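Extracellular solute-binding protein family 1 (Alicyclobacillus acidocaldarius subsp. acidocaldarius, PDB 4OVJ) probably binds a solute outside the cell and delivers it to a membrane transporter, as other extracellular solute-binding proteins of its family do. Local coordinates at residues A[29-34]-A[59-64]; A[35-40]-A[328-333]; A[84-89]-A[296-301]. All blocks are in the same frame, centred on the assembly; numbering follows the deposited sequence. Where two conformers were deposited one is given.

Contact 1 (A[29-34]-A[59-64]); sequences FGFWGD and TEFGGP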
loop_
_atom_site.group_PDB
_atom_site.type_symbol
_atom_site.label_atom_id
_atom_site.label_comp_id
_atom_site.label_asym_id
_atom_site.label_seq_id
_atom_site.Cartn_x
_atom_site.Cartn_y
_atom_site.Cartn_z
ATOM N N PHE A 29 14.657 18.998 -8.623
ATOM C CA PHE A 29 13.892 17.802 -8.294
ATOM C C PHE A 29 14.262 17.345 -6.896
ATOM O O PHE A 29 15.356 16.823 -6.679
ATOM C CB PHE A 29 14.199 16.712 -9.315
ATOM C CG PHE A 29 13.597 15.351 -9.010
ATOM C CD1 PHE A 29 12.395 15.207 -8.336
ATOM C CD2 PHE A 29 14.223 14.207 -9.488
ATOM C CE1 PHE A 29 11.841 13.955 -8.113
ATOM C CE2 PHE A 29 13.682 12.961 -9.260
ATOM C CZ PHE A 29 12.487 12.829 -8.581
ATOM N N GLY A 30 13.343 17.565 -5.955
ATOM C CA GLY A 30 13.528 17.159 -4.572
ATOM C C GLY A 30 12.899 15.797 -4.310
ATOM O O GLY A 30 11.806 15.510 -4.771
ATOM N N PHE A 31 13.604 14.953 -3.566
ATOM C CA PHE A 31 13.055 13.664 -3.166
ATOM C C PHE A 31 13.750 13.168 -1.911
ATOM O O PHE A 31 14.798 13.689 -1.537
ATOM C CB PHE A 31 13.135 12.644 -4.315
ATOM C CG PHE A 31 14.524 12.308 -4.727
ATOM C CD1 PHE A 31 15.221 13.131 -5.607
ATOM C CD2 PHE A 31 15.139 11.161 -4.245
ATOM C CE1 PHE A 31 16.513 12.815 -5.995
ATOM C CE2 PHE A 31 16.431 10.845 -4.629
ATOM C CZ PHE A 31 17.116 11.674 -5.495
ATOM N N TRP A 32 13.122 12.209 -1.241
ATOM C CA TRP A 32 13.680 11.574 -0.054
ATOM C C TRP A 32 13.914 10.108 -0.345
ATOM O O TRP A 32 13.410 9.560 -1.327
ATOM C CB TRP A 32 12.744 11.704 1.156
ATOM C CG TRP A 32 11.574 10.723 1.181
ATOM C CD1 TRP A 32 11.589 9.447 1.663
ATOM C CD2 TRP A 32 10.241 10.950 0.708
ATOM N NE1 TRP A 32 10.362 8.861 1.512
ATOM C CE2 TRP A 32 9.507 9.761 0.937
ATOM C CE3 TRP A 32 9.589 12.044 0.129
ATOM C CZ2 TRP A 32 8.155 9.630 0.597
ATOM C CZ3 TRP A 32 8.241 11.917 -0.220
ATOM C CH2 TRP A 32 7.539 10.712 0.012
ATOM N N GLY A 33 14.669 9.475 0.532
ATOM C CA GLY A 33 14.828 8.043 0.466
ATOM C C GLY A 33 16.022 7.547 1.246
ATOM O O GLY A 33 16.791 8.329 1.799
ATOM N N ASP A 34 16.158 6.232 1.282
ATOM C CA ASP A 34 17.383 5.604 1.749
ATOM C C ASP A 34 18.401 5.543 0.592
ATOM O O ASP A 34 18.170 6.087 -0.487
ATOM C CB ASP A 34 17.090 4.211 2.347
ATOM C CG ASP A 34 16.471 3.241 1.348
ATOM O OD1 ASP A 34 16.491 3.493 0.124
ATOM O OD2 ASP A 34 15.954 2.202 1.802
ATOM N N THR A 59 19.132 17.536 -9.122
ATOM C CA THR A 59 18.544 16.818 -8.000
ATOM C C THR A 59 18.841 17.512 -6.681
ATOM O O THR A 59 19.902 18.117 -6.503
ATOM C CB THR A 59 18.997 15.354 -7.947
ATOM O OG1 THR A 59 20.425 15.285 -7.823
ATOM C CG2 THR A 59 18.550 14.633 -9.197
ATOM N N GLU A 60 17.872 17.433 -5.772
ATOM C CA GLU A 60 17.981 17.951 -4.427
ATOM C C GLU A 60 17.522 16.815 -3.503
ATOM O O GLU A 60 16.423 16.828 -2.954
ATOM C CB GLU A 60 17.111 19.203 -4.267
ATOM C CG GLU A 60 17.549 20.377 -5.142
ATOM C CD GLU A 60 16.705 21.629 -4.934
ATOM O OE1 GLU A 60 15.678 21.559 -4.228
ATOM O OE2 GLU A 60 17.069 22.695 -5.479
ATOM N N PHE A 61 18.376 15.813 -3.376
ATOM C CA PHE A 61 18.126 14.687 -2.493
ATOM C C PHE A 61 18.161 15.193 -1.063
ATOM O O PHE A 61 19.143 15.803 -0.649
ATOM C CB PHE A 61 19.191 13.631 -2.683
ATOM C CG PHE A 61 19.075 12.487 -1.732
ATOM C CD1 PHE A 61 17.915 11.732 -1.679
ATOM C CD2 PHE A 61 20.122 12.166 -0.878
ATOM C CE1 PHE A 61 17.804 10.662 -0.806
ATOM C CE2 PHE A 61 20.016 11.095 -0.006
ATOM C CZ PHE A 61 18.858 10.345 0.027
ATOM N N GLY A 62 17.081 14.955 -0.330
ATOM C CA GLY A 62 16.910 15.528 0.997
ATOM C C GLY A 62 17.190 14.580 2.131
ATOM O O GLY A 62 16.981 14.941 3.288
ATOM N N GLY A 63 17.655 13.373 1.820
ATOM C CA GLY A 63 17.902 12.359 2.852
ATOM C C GLY A 63 16.641 11.584 3.200
ATOM O O GLY A 63 15.715 11.511 2.407
ATOM N N PRO A 64 16.587 11.011 4.403
ATOM C CA PRO A 64 15.395 10.277 4.816
ATOM C C PRO A 64 14.144 11.167 4.937
ATOM O O PRO A 64 14.243 12.397 5.026
ATOM C CB PRO A 64 15.778 9.717 6.191
ATOM C CG PRO A 64 17.258 9.792 6.264
ATOM C CD PRO A 64 17.641 10.979 5.432
#
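Two phenylalanines from neighbouring parallel strands make the closest approach between side chains, with Phe31 CE2 3.4 Å from Phe61 CD1. The side chains cross at about a right angle and the ring planes are inclined at 43°. The ring of Phe31 is folded between its own backbone N and carbonyl carbon (chi1 64°). It lies on the sheet face that also carries Phe29 and Thr59, with Phe61 CA over one side and Thr59 CB at its edge. Phe31 CD1 in turn covers the centre of one face of the Phe29 ring. An alanine in place of Phe31 would remove this ring and would probably loosen the packing of both Phe29 and Phe61. Phe61, with CG anti to the backbone N (chi1 175°), brings its CZ to 3.4 Å from Gly33 O at the ring edge. The backbones set this spacing: Glu60 N donates to Phe29 O at 2.7 Å, and Gly62 N meets Phe31 O at 2.9 Å, almost along the C=O axis. Farther along, Gly33 N bonds Gly63 O at 3.0 Å; both glycines adopt backbone angles that would press a CB against the preceding carbonyl O. Trp32 turns to Phe65, Tyr68 and Phe69. Asp34 OD1 caps the start of helix 35-51 at Glu37 N; this helix makes the beta-alpha-beta crossover from strand 25-31 to strand 55-61, a building block of periplasmic-binding-protein lobes.

Contact 2 (A[35-40]-A[328-333]); sequences AKEEAV and GLVRGI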
loop_
_atom_site.group_PDB
_atom_site.type_symbol
_atom_site.label_atom_id
_atom_site.label_comp_id
_atom_site.label_asym_id
_atom_site.label_seq_id
_atom_site.Cartn_x
_atom_site.Cartn_y
_atom_site.Cartn_z
ATOM N N ALA A 35 19.531 4.889 0.818
ATOM C CA ALA A 35 20.579 4.864 -0.187
ATOM C C ALA A 35 20.130 4.176 -1.491
ATOM O O ALA A 35 20.457 4.630 -2.590
ATOM C CB ALA A 35 21.821 4.207 0.380
ATOM N N LYS A 36 19.367 3.097 -1.366
ATOM C CA LYS A 36 18.893 2.350 -2.532
ATOM C C LYS A 36 17.916 3.198 -3.359
ATOM O O LYS A 36 18.007 3.252 -4.587
ATOM C CB LYS A 36 18.237 1.046 -2.078
ATOM C CG LYS A 36 17.631 0.207 -3.188
ATOM C CD LYS A 36 18.637 -0.183 -4.255
ATOM C CE LYS A 36 18.092 -1.321 -5.110
ATOM N NZ LYS A 36 18.947 -1.597 -6.298
ATOM N N GLU A 37 16.998 3.868 -2.670
ATOM C CA GLU A 37 16.052 4.765 -3.317
ATOM C C GLU A 37 16.770 5.922 -4.008
ATOM O O GLU A 37 16.414 6.279 -5.138
ATOM C CB GLU A 37 15.003 5.258 -2.299
ATOM C CG GLU A 37 14.049 4.135 -1.894
ATOM C CD GLU A 37 13.357 4.275 -0.540
ATOM O OE1 GLU A 37 13.623 5.208 0.234
ATOM O OE2 GLU A 37 12.527 3.397 -0.234
ATOM N N GLU A 38 17.787 6.492 -3.358
ATOM C CA GLU A 38 18.602 7.537 -4.001
ATOM C C GLU A 38 19.244 7.030 -5.292
ATOM O O GLU A 38 19.163 7.683 -6.330
ATOM C CB GLU A 38 19.690 8.075 -3.065
ATOM C CG GLU A 38 20.463 9.232 -3.682
ATOM C CD GLU A 38 21.706 9.626 -2.910
ATOM O OE1 GLU A 38 22.112 8.895 -1.984
ATOM O OE2 GLU A 38 22.280 10.688 -3.238
ATOM N N ALA A 39 19.855 5.852 -5.234
ATOM C CA ALA A 39 20.560 5.310 -6.381
ATOM C C ALA A 39 19.624 5.101 -7.582
ATOM O O ALA A 39 19.939 5.520 -8.686
ATOM C CB ALA A 39 21.250 4.001 -5.998
ATOM N N VAL A 40 18.469 4.477 -7.375
ATOM C CA VAL A 40 17.596 4.179 -8.509
ATOM C C VAL A 40 17.000 5.467 -9.080
ATOM O O VAL A 40 16.761 5.570 -10.282
ATOM C CB VAL A 40 16.494 3.131 -8.179
ATOM C CG1 VAL A 40 17.135 1.829 -7.701
ATOM C CG2 VAL A 40 15.473 3.655 -7.163
ATOM N N GLY A 328 12.802 0.336 -10.893
ATOM C CA GLY A 328 12.505 -1.007 -10.417
ATOM C C GLY A 328 11.282 -1.076 -9.528
ATOM O O GLY A 328 10.283 -0.380 -9.764
ATOM N N LEU A 329 11.377 -1.920 -8.499
ATOM C CA LEU A 329 10.282 -2.168 -7.567
ATOM C C LEU A 329 10.586 -1.575 -6.193
ATOM O O LEU A 329 9.900 -1.852 -5.222
ATOM C CB LEU A 329 10.005 -3.670 -7.451
ATOM C CG LEU A 329 9.084 -4.240 -8.526
ATOM C CD1 LEU A 329 9.859 -4.547 -9.785
ATOM C CD2 LEU A 329 8.390 -5.497 -8.014
ATOM N N VAL A 330 11.583 -0.699 -6.141
ATOM C CA VAL A 330 12.086 -0.175 -4.896
ATOM C C VAL A 330 10.982 0.542 -4.085
ATOM O O VAL A 330 10.827 0.304 -2.891
ATOM C CB VAL A 330 13.314 0.755 -5.180
ATOM C CG1 VAL A 330 13.827 1.386 -3.904
ATOM C CG2 VAL A 330 14.430 -0.027 -5.884
ATOM N N ARG A 331 10.192 1.379 -4.750
ATOM C CA ARG A 331 9.097 2.116 -4.089
ATOM C C ARG A 331 7.770 1.354 -4.034
ATOM O O ARG A 331 6.821 1.779 -3.369
ATOM C CB ARG A 331 8.859 3.423 -4.823
ATOM C CG ARG A 331 9.972 4.438 -4.664
ATOM C CD ARG A 331 9.699 5.593 -5.606
ATOM N NE ARG A 331 10.505 6.783 -5.335
ATOM C CZ ARG A 331 11.760 6.980 -5.747
ATOM N NH1 ARG A 331 12.418 6.065 -6.448
ATOM N NH2 ARG A 331 12.364 8.117 -5.452
ATOM N N GLY A 332 7.702 0.244 -4.750
ATOM C CA GLY A 332 6.481 -0.519 -4.904
ATOM C C GLY A 332 6.276 -0.947 -6.347
ATOM O O GLY A 332 7.187 -0.878 -7.174
ATOM N N ILE A 333 5.063 -1.396 -6.641
ATOM C CA ILE A 333 4.700 -1.823 -7.982
ATOM C C ILE A 333 4.514 -0.594 -8.873
ATOM O O ILE A 333 3.888 0.375 -8.453
ATOM C CB ILE A 333 3.400 -2.632 -7.950
ATOM C CG1 ILE A 333 3.616 -3.882 -7.106
ATOM C CG2 ILE A 333 2.969 -3.014 -9.357
ATOM C CD1 ILE A 333 4.892 -4.593 -7.485
#
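Val330 points its forked side chain at helix 35-51 and meets Lys36, Glu37 and Val40, three residues that share one side of the helix. With CG1 anti to its backbone N (chi1 177°), Val330 turns CG1 to Glu37 and CG2 to Val40, while Lys36 lies against both methyls. CG1 touches the aliphatic part of Glu37, 3.4 Å from its CG, and the two side chains cross obliquely. CG2 faces Val40 almost tip to tip, 3.8 Å from Val40 CG1. Lys36 also crosses Val330 obliquely: a bend at chi2 (58°) brings its CE to 4.0 Å from Val330 CG2, so that methylenes rather than the amine make the contact. The helix is the connection of a beta-alpha-beta unit, whereas its partner is a type I beta-turn closed by Gly332 N to Leu329 O at 3.1 Å. This turn follows helix 321-327, which Gly328 leaves with positive phi, and leads to the short strand 333-334. Arg331, the next residue after Val330 in the turn, runs past Val40 in the opposite direction, its chain extended from CG to NE. Its NH1 lies 4.0 Å from Val40 CG2, and no hydrogen bond joins the two segments. The guanidinium is held instead by NE to Gln296 OE1 and by NH2 to both Gln86 OE1 and Thr41 OG1, bonds that fix its rotation beside the helix. Glu37 OE2 remains 6.4 Å from Arg331 NE, too far for a salt bridge, although the opposite charges probably attract weakly.

Contact 3 (A[84-89]-A[296-301]); sequences IMQMDY and QFWSIY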
loop_
_atom_site.group_PDB
_atom_site.type_symbol
_atom_site.label_atom_id
_atom_site.label_comp_id
_atom_site.label_asym_id
_atom_site.label_seq_id
_atom_site.Cartn_x
_atom_site.Cartn_y
_atom_site.Cartn_z
ATOM N N ILE A 84 10.016 19.987 -9.163
ATOM C CA ILE A 84 9.352 18.708 -8.945
ATOM C C ILE A 84 9.672 18.238 -7.531
ATOM O O ILE A 84 10.820 18.308 -7.088
ATOM C CB ILE A 84 9.803 17.640 -9.956
ATOM C CG1 ILE A 84 9.486 18.088 -11.389
ATOM C CG2 ILE A 84 9.130 16.306 -9.649
ATOM C CD1 ILE A 84 10.638 18.795 -12.070
HETATM N N MSE A 85 8.637 17.781 -6.831
HETATM C CA MSE A 85 8.729 17.411 -5.430
HETATM C C MSE A 85 8.144 16.046 -5.272
HETATM O O MSE A 85 6.994 15.804 -5.644
HETATM C CB MSE A 85 7.894 18.351 -4.559
HETATM C CG MSE A 85 8.634 19.632 -4.184
HETATM SE SE MSE A 85 7.397 20.888 -3.284
HETATM C CE MSE A 85 6.718 21.721 -4.928
ATOM N N GLN A 86 8.913 15.135 -4.703
ATOM C CA GLN A 86 8.339 13.890 -4.228
ATOM C C GLN A 86 7.467 14.260 -3.012
ATOM O O GLN A 86 7.857 15.084 -2.180
ATOM C CB GLN A 86 9.423 12.884 -3.887
ATOM C CG GLN A 86 8.965 11.447 -3.787
ATOM C CD GLN A 86 10.169 10.544 -3.671
ATOM O OE1 GLN A 86 10.810 10.198 -4.661
ATOM N NE2 GLN A 86 10.519 10.214 -2.465
HETATM N N MSE A 87 6.264 13.701 -2.958
HETATM C CA MSE A 87 5.264 14.087 -1.969
HETATM C C MSE A 87 4.707 12.846 -1.331
HETATM O O MSE A 87 4.712 11.769 -1.927
HETATM C CB MSE A 87 4.214 14.924 -2.691
HETATM C CG MSE A 87 3.060 15.455 -1.840
HETATM SE SE MSE A 87 3.652 16.626 -0.376
HETATM C CE MSE A 87 5.017 17.758 -1.224
ATOM N N ASP A 88 4.239 13.000 -0.100
ATOM C CA ASP A 88 3.650 11.913 0.654
ATOM C C ASP A 88 2.175 12.196 0.956
ATOM O O ASP A 88 1.758 13.351 1.119
ATOM C CB ASP A 88 4.378 11.687 1.966
ATOM C CG ASP A 88 3.916 10.402 2.664
ATOM O OD1 ASP A 88 4.284 9.295 2.195
ATOM O OD2 ASP A 88 3.178 10.497 3.672
ATOM N N TYR A 89 1.399 11.124 1.048
ATOM C CA TYR A 89 -0.032 11.209 1.355
ATOM C C TYR A 89 -0.326 12.011 2.623
ATOM O O TYR A 89 -1.325 12.736 2.681
ATOM C CB TYR A 89 -0.619 9.795 1.457
ATOM C CG TYR A 89 -2.125 9.708 1.377
ATOM C CD1 TYR A 89 -2.841 10.379 0.389
ATOM C CD2 TYR A 89 -2.835 8.928 2.282
ATOM C CE1 TYR A 89 -4.222 10.292 0.313
ATOM C CE2 TYR A 89 -4.212 8.825 2.218
ATOM C CZ TYR A 89 -4.909 9.516 1.235
ATOM O OH TYR A 89 -6.278 9.420 1.177
ATOM N N GLN A 296 4.022 6.879 -2.736
ATOM C CA GLN A 296 4.462 8.269 -2.743
ATOM C C GLN A 296 3.837 8.894 -3.967
ATOM O O GLN A 296 3.148 8.216 -4.719
ATOM C CB GLN A 296 5.988 8.424 -2.856
ATOM C CG GLN A 296 6.863 7.332 -2.299
ATOM C CD GLN A 296 8.311 7.523 -2.677
ATOM O OE1 GLN A 296 8.624 7.992 -3.788
ATOM N NE2 GLN A 296 9.202 7.163 -1.777
ATOM N N PHE A 297 4.080 10.180 -4.168
ATOM C CA PHE A 297 3.534 10.937 -5.284
ATOM C C PHE A 297 4.615 11.788 -5.925
ATOM O O PHE A 297 5.547 12.225 -5.252
ATOM C CB PHE A 297 2.455 11.929 -4.827
ATOM C CG PHE A 297 1.248 11.306 -4.221
ATOM C CD1 PHE A 297 1.262 10.887 -2.901
ATOM C CD2 PHE A 297 0.064 11.192 -4.947
ATOM C CE1 PHE A 297 0.149 10.298 -2.334
ATOM C CE2 PHE A 297 -1.059 10.626 -4.369
ATOM C CZ PHE A 297 -1.010 10.165 -3.067
ATOM N N TRP A 298 4.447 12.065 -7.218
ATOM C CA TRP A 298 5.157 13.150 -7.878
ATOM C C TRP A 298 4.240 14.371 -7.897
ATOM O O TRP A 298 3.094 14.277 -8.323
ATOM C CB TRP A 298 5.522 12.814 -9.321
ATOM C CG TRP A 298 6.290 11.564 -9.530
ATOM C CD1 TRP A 298 5.961 10.564 -10.390
ATOM C CD2 TRP A 298 7.508 11.158 -8.891
ATOM N NE1 TRP A 298 6.895 9.569 -10.342
ATOM C CE2 TRP A 298 7.856 9.901 -9.425
ATOM C CE3 TRP A 298 8.337 11.729 -7.917
ATOM C CZ2 TRP A 298 8.986 9.209 -9.013
ATOM C CZ3 TRP A 298 9.465 11.040 -7.521
ATOM C CH2 TRP A 298 9.779 9.799 -8.070
ATOM N N SER A 299 4.776 15.510 -7.462
ATOM C CA SER A 299 4.067 16.776 -7.497
ATOM C C SER A 299 4.969 17.829 -8.164
ATOM O O SER A 299 6.196 17.688 -8.215
ATOM C CB SER A 299 3.704 17.216 -6.079
ATOM O OG SER A 299 2.736 16.366 -5.463
ATOM N N ILE A 300 4.344 18.875 -8.674
ATOM C CA ILE A 300 5.040 19.971 -9.324
ATOM C C ILE A 300 4.737 21.266 -8.566
ATOM O O ILE A 300 3.608 21.494 -8.136
ATOM C CB ILE A 300 4.622 20.092 -10.801
ATOM C CG1 ILE A 300 4.997 18.824 -11.560
ATOM C CG2 ILE A 300 5.268 21.308 -11.481
ATOM C CD1 ILE A 300 4.464 18.750 -12.975
ATOM N N TYR A 301 5.755 22.114 -8.424
ATOM C CA TYR A 301 5.596 23.410 -7.775
ATOM C C TYR A 301 4.608 24.276 -8.539
ATOM O O TYR A 301 4.732 24.438 -9.753
ATOM C CB TYR A 301 6.948 24.108 -7.727
ATOM C CG TYR A 301 7.017 25.419 -6.985
ATOM C CD1 TYR A 301 6.245 25.658 -5.858
ATOM C CD2 TYR A 301 7.920 26.400 -7.389
ATOM C CE1 TYR A 301 6.339 26.861 -5.169
ATOM C CE2 TYR A 301 8.032 27.593 -6.705
ATOM C CZ TYR A 301 7.245 27.823 -5.599
ATOM O OH TYR A 301 7.366 29.024 -4.931
HETATM O O HOH W 1 11.974 7.345 -1.862
#
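Gln296 opens its segment with chi1 at -29°, away from a staggered position, and brings its amide obliquely across that of Gln86, the planes 40° apart. The two amides do not bond directly: Gln86 OE1 and Gln296 OE1, both acceptors, lie 3.2 Å apart, a closeness probably eased by Arg331, which donates to each. A water accepts from both NE2 atoms, at 2.8 Å from that of Gln296. Phe297 forms a hydrogen-bonded antiparallel pair with Met87, a selenomethionine like Met85. Met87 O lies in the plane of the phenylalanine ring at its edge, and Phe297 CE1 runs beside Tyr89 CB at 3.9 Å. Trp298 falls on the other sheet face alongside Gln86, with CZ3 3.3 Å from Gln86 OE1. Ser299 pairs with Met85, whose N donates to Ser299 O at 2.8 Å and nearly straight (174°). Ser299 OG touches Met87 CB and bonds Tyr130 O. Ile300 lies opposite Ile84, and Tyr301 CB receives Met85 CE at 3.7 Å. Strand 84-87 is thus bordered by strand 25-31 and strand 293-300, which pairs in turn with strand 128-144. Helix 307-319 covers the Ile84 and Trp298 face, and helix 65-77 packs against Met85 through Tyr68 and Leu72.

How the contacts relate
The three contacts cluster on the same side of the chain's centre. The centres of contacts 1 and 2 are about 12 Å apart, those of contacts 1 and 3 about 11 Å, and those of contacts 2 and 3 about 16 Å. Contacts 1 and 3 share one sheet, in which strand 25-31 is flanked by strands 55-61 and 84-87. Helix 35-51 ties contact 1 to contact 2. Along the chain, contact 1 closes before contact 3 opens, and contact 3 is nested within the long loop closed by contact 2. Strand 293-300 and the turn at 328-333 therefore return, late in the sequence, to an N-terminal alpha/beta region, consistent with the discontinuous lobes of solute-binding proteins.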